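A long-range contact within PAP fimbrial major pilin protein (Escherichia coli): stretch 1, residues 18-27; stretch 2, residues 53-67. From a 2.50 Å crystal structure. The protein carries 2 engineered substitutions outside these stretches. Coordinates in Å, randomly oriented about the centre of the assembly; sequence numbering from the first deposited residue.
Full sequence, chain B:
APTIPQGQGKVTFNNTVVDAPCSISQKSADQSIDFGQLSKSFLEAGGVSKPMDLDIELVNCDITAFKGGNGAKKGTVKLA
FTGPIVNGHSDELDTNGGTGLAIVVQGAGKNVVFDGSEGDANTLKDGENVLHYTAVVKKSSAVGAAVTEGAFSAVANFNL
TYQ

Stretch 1 18-27: VDAPCSISQK
Stretch 2, residues 53-67: DLDIELVNCDITAFK

Residues 18-27 pack against residues 53-67 of the same pilin chain, and strand 23-25 pairs antiparallel with residues 57-59 of strand 53-59, with axes 4.7 Å apart at closest approach and N-to-C directions 145° apart; the two stretches bury 668 Å² between them. Val-18 lies beyond reach of stretch 2. Asp-19 (chi1 t) approaches it loosely, OD2 lying 4.2 Å from Asp-62 CB. Ala-20, extended at phi/psi -88/148, points its small side chain toward stretch 2, with CB 3.6 Å from Asn-60 O. The CA-to-CB bond of Pro-21 (-75/160) points away, and the contact is made by its carbonyl, whose O is 3.8 Å from Cys-61 CB.

Cys-22 (-74/150, chi1 m) supplies the covalent link: its SG is 2.0 Å from SG of Cys-61 (chi1 p), with chi3 at 90°, the relaxed value for a disulfide. The CA atoms of these two cysteines are 4.9 Å apart. Phe-66 (chi1 m, chi2 82°) packs on the buried sulfur obliquely, Cys-22 SG lying 3.4 Å from Phe-66 CE1 and 4.5 Å from the ring centroid.

Ser-23 (-118/145) opens the sheet register opposite Val-59 (-125/172), CA to CA 5.1 Å. Ser-23 N donates to Val-59 O at 3.0 Å, and Val-59 N returns a nearly straight bond to Ser-23 O at 2.7 Å. The serine side chain (chi1 t) shares a sheet face with Val-59 (chi1 m), and Ser-23 CB lies 3.6 Å from Val-59 CG2; its OG is hydrogen-bonded elsewhere in the structure.

Ile-24 (-119/160; chi1 89°, chi2 m) is the non-hydrogen-bonded partner of Leu-58 (-89/115; chi1 m, chi2 t), CA to CA 4.9 Å. Both side chains occupy the other face, where apolar residues suit burial: Ile-24 CG2 is 4.2 Å from Leu-58 CD2, and Ile-24 CB is 3.5 Å from CG2 of Ile-56 (chi1 m, chi2 t). A CA-H...O contact joins Ile-24 CA to Glu-57 O at 3.1 Å.

Ser-25 (-161/164, chi1 p) returns to the Ser-23 face opposite Glu-57 (-88/123; chi1 t, chi2 t), CA to CA 5.3 Å. Ser-25 N donates to Glu-57 O at 3.1 Å, and Glu-57 N to Ser-25 O at 3.0 Å.

Beyond the paired residues, Gln-26 (-136/179; chi1 m, chi2 t, chi3 -76°) sets off sideways from the backbone, but its amide end comes nearer to stretch 2: NE2 donates to Asp-55 O at 3.2 Å and lies 3.3 Å from Leu-54 CD2. A water bridges the end, accepting from Lys-27 N at 2.8 Å and donating to Asp-55 O at 2.9 Å.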

# COMPACT_ATOMS: atom_id res chain seq x y z
N VAL B 18 2.93 0.45 -5.78
CA VAL B 18 1.68 -0.04 -5.24
C VAL B 18 1.01 1.01 -4.38
O VAL B 18 1.63 1.97 -3.94
CB VAL B 18 1.91 -1.29 -4.36
CG1 VAL B 18 2.53 -2.40 -5.19
CG2 VAL B 18 2.78 -0.92 -3.16
N ASP B 19 -0.28 0.80 -4.13
CA ASP B 19 -1.07 1.68 -3.30
C ASP B 19 -0.84 1.16 -1.87
O ASP B 19 -1.06 -0.02 -1.59
CB ASP B 19 -2.54 1.55 -3.67
CG ASP B 19 -3.39 2.62 -3.05
OD1 ASP B 19 -4.60 2.39 -2.88
OD2 ASP B 19 -2.85 3.70 -2.75
N ALA B 20 -0.37 2.03 -0.99
CA ALA B 20 -0.08 1.63 0.39
C ALA B 20 -1.31 1.75 1.29
O ALA B 20 -2.16 2.61 1.07
CB ALA B 20 1.07 2.49 0.95
N PRO B 21 -1.42 0.88 2.31
CA PRO B 21 -2.56 0.93 3.22
C PRO B 21 -2.33 2.11 4.15
O PRO B 21 -1.20 2.58 4.29
CB PRO B 21 -2.47 -0.40 3.99
CG PRO B 21 -1.47 -1.23 3.21
CD PRO B 21 -0.51 -0.22 2.67
N CYS B 22 -3.39 2.60 4.79
CA CYS B 22 -3.24 3.74 5.68
C CYS B 22 -2.57 3.42 7.02
O CYS B 22 -2.68 2.31 7.55
CB CYS B 22 -4.59 4.41 5.92
SG CYS B 22 -5.24 5.30 4.47
N SER B 23 -1.88 4.42 7.55
CA SER B 23 -1.21 4.33 8.84
C SER B 23 -1.90 5.40 9.69
O SER B 23 -2.29 6.44 9.17
CB SER B 23 0.28 4.65 8.67
OG SER B 23 0.97 4.52 9.90
N ILE B 24 -2.07 5.16 10.99
CA ILE B 24 -2.72 6.19 11.82
C ILE B 24 -1.85 6.71 12.96
O ILE B 24 -0.86 6.08 13.36
CB ILE B 24 -4.08 5.71 12.44
CG1 ILE B 24 -3.86 5.03 13.79
CG2 ILE B 24 -4.79 4.75 11.50
CD1 ILE B 24 -3.07 3.78 13.75
N SER B 25 -2.20 7.89 13.45
CA SER B 25 -1.49 8.50 14.57
C SER B 25 -2.36 9.57 15.22
O SER B 25 -3.35 10.02 14.65
CB SER B 25 -0.16 9.10 14.10
OG SER B 25 -0.38 10.08 13.11
N GLN B 26 -1.99 9.97 16.43
CA GLN B 26 -2.76 10.97 17.16
C GLN B 26 -1.85 12.01 17.80
O GLN B 26 -0.63 11.93 17.69
CB GLN B 26 -3.60 10.27 18.23
CG GLN B 26 -4.56 9.26 17.65
CD GLN B 26 -5.45 8.62 18.69
OE1 GLN B 26 -5.02 7.77 19.46
NE2 GLN B 26 -6.71 9.05 18.74
N LYS B 27 -2.46 12.98 18.48
CA LYS B 27 -1.69 14.02 19.15
C LYS B 27 -0.81 13.37 20.21
O LYS B 27 0.28 13.85 20.52
CB LYS B 27 -2.63 15.06 19.78
N ASP B 53 -12.29 15.10 22.03
CA ASP B 53 -11.94 14.95 20.64
C ASP B 53 -11.09 13.70 20.44
O ASP B 53 -10.01 13.57 21.02
CB ASP B 53 -11.16 16.17 20.15
CG ASP B 53 -12.02 17.41 20.02
OD1 ASP B 53 -11.52 18.43 19.51
OD2 ASP B 53 -13.20 17.38 20.44
N LEU B 54 -11.59 12.77 19.64
CA LEU B 54 -10.84 11.57 19.34
C LEU B 54 -10.50 11.72 17.85
O LEU B 54 -11.30 11.35 17.00
CB LEU B 54 -11.70 10.34 19.58
CG LEU B 54 -10.94 9.03 19.86
CD1 LEU B 54 -11.93 7.89 20.01
CD2 LEU B 54 -10.00 8.74 18.74
N ASP B 55 -9.35 12.29 17.55
CA ASP B 55 -8.94 12.48 16.16
C ASP B 55 -7.89 11.48 15.69
O ASP B 55 -6.89 11.25 16.36
CB ASP B 55 -8.44 13.91 15.94
CG ASP B 55 -9.53 14.94 16.15
OD1 ASP B 55 -10.66 14.74 15.64
OD2 ASP B 55 -9.26 15.96 16.81
N ILE B 56 -8.15 10.88 14.54
CA ILE B 56 -7.25 9.88 13.97
C ILE B 56 -6.70 10.39 12.64
O ILE B 56 -7.46 10.57 11.69
CB ILE B 56 -7.98 8.54 13.73
CG1 ILE B 56 -8.58 8.04 15.04
CG2 ILE B 56 -7.02 7.51 13.19
CD1 ILE B 56 -9.46 6.82 14.88
N GLU B 57 -5.40 10.62 12.59
CA GLU B 57 -4.77 11.09 11.37
C GLU B 57 -4.34 9.93 10.47
O GLU B 57 -3.59 9.05 10.88
CB GLU B 57 -3.56 11.98 11.70
CG GLU B 57 -2.65 12.26 10.49
CD GLU B 57 -1.74 13.48 10.67
OE1 GLU B 57 -1.15 13.65 11.76
OE2 GLU B 57 -1.61 14.26 9.70
N LEU B 58 -4.86 9.94 9.24
CA LEU B 58 -4.54 8.93 8.24
C LEU B 58 -3.31 9.39 7.47
O LEU B 58 -3.36 10.41 6.78
CB LEU B 58 -5.71 8.75 7.26
CG LEU B 58 -7.02 8.33 7.95
CD1 LEU B 58 -8.17 8.25 6.95
CD2 LEU B 58 -6.80 6.99 8.61
N VAL B 59 -2.21 8.65 7.59
CA VAL B 59 -0.98 9.02 6.89
C VAL B 59 -0.41 7.91 6.00
O VAL B 59 -0.88 6.78 6.01
CB VAL B 59 0.12 9.45 7.90
CG1 VAL B 59 -0.37 10.63 8.71
CG2 VAL B 59 0.47 8.28 8.83
N ASN B 60 0.61 8.27 5.23
CA ASN B 60 1.29 7.35 4.32
C ASN B 60 0.36 6.61 3.37
O ASN B 60 0.66 5.50 2.94
CB ASN B 60 2.11 6.33 5.11
CG ASN B 60 3.10 6.98 6.05
OD1 ASN B 60 3.61 8.07 5.78
ND2 ASN B 60 3.39 6.32 7.17
N CYS B 61 -0.76 7.23 3.02
CA CYS B 61 -1.68 6.60 2.08
C CYS B 61 -2.41 7.67 1.28
O CYS B 61 -2.24 8.86 1.53
CB CYS B 61 -2.70 5.73 2.82
SG CYS B 61 -3.77 6.63 4.00
N ASP B 62 -3.21 7.23 0.31
CA ASP B 62 -3.99 8.14 -0.51
C ASP B 62 -5.32 8.20 0.19
O ASP B 62 -6.06 7.21 0.20
CB ASP B 62 -4.15 7.59 -1.93
N ILE B 63 -5.62 9.34 0.79
CA ILE B 63 -6.85 9.53 1.54
C ILE B 63 -8.09 9.64 0.65
O ILE B 63 -9.21 9.77 1.15
CB ILE B 63 -6.76 10.78 2.45
N THR B 64 -7.88 9.59 -0.66
CA THR B 64 -8.97 9.70 -1.63
C THR B 64 -9.84 8.45 -1.63
O THR B 64 -10.21 7.95 -2.69
CB THR B 64 -8.43 9.89 -3.06
OG1 THR B 64 -7.59 8.78 -3.41
CG2 THR B 64 -7.63 11.19 -3.17
N ALA B 65 -10.14 7.94 -0.44
CA ALA B 65 -10.96 6.75 -0.30
C ALA B 65 -11.82 6.90 0.94
O ALA B 65 -12.78 6.15 1.15
CB ALA B 65 -10.08 5.52 -0.20
N PHE B 66 -11.47 7.87 1.78
CA PHE B 66 -12.20 8.15 3.01
C PHE B 66 -12.86 9.52 2.87
O PHE B 66 -13.57 9.98 3.76
CB PHE B 66 -11.25 8.19 4.22
CG PHE B 66 -10.45 6.92 4.43
CD1 PHE B 66 -9.30 6.69 3.70
CD2 PHE B 66 -10.85 5.98 5.37
CE1 PHE B 66 -8.54 5.54 3.91
CE2 PHE B 66 -10.11 4.84 5.59
CZ PHE B 66 -8.95 4.61 4.86
N LYS B 67 -12.61 10.17 1.74
CA LYS B 67 -13.17 11.50 1.49
C LYS B 67 -14.68 11.52 1.36
O LYS B 67 -15.32 10.49 1.13
CB LYS B 67 -12.53 12.10 0.23
CG LYS B 67 -11.05 12.41 0.38
CD LYS B 67 -10.51 13.19 -0.80
CE LYS B 67 -9.08 13.65 -0.54
NZ LYS B 67 -8.50 14.43 -1.68
O HOH W 1 -5.19 13.13 17.75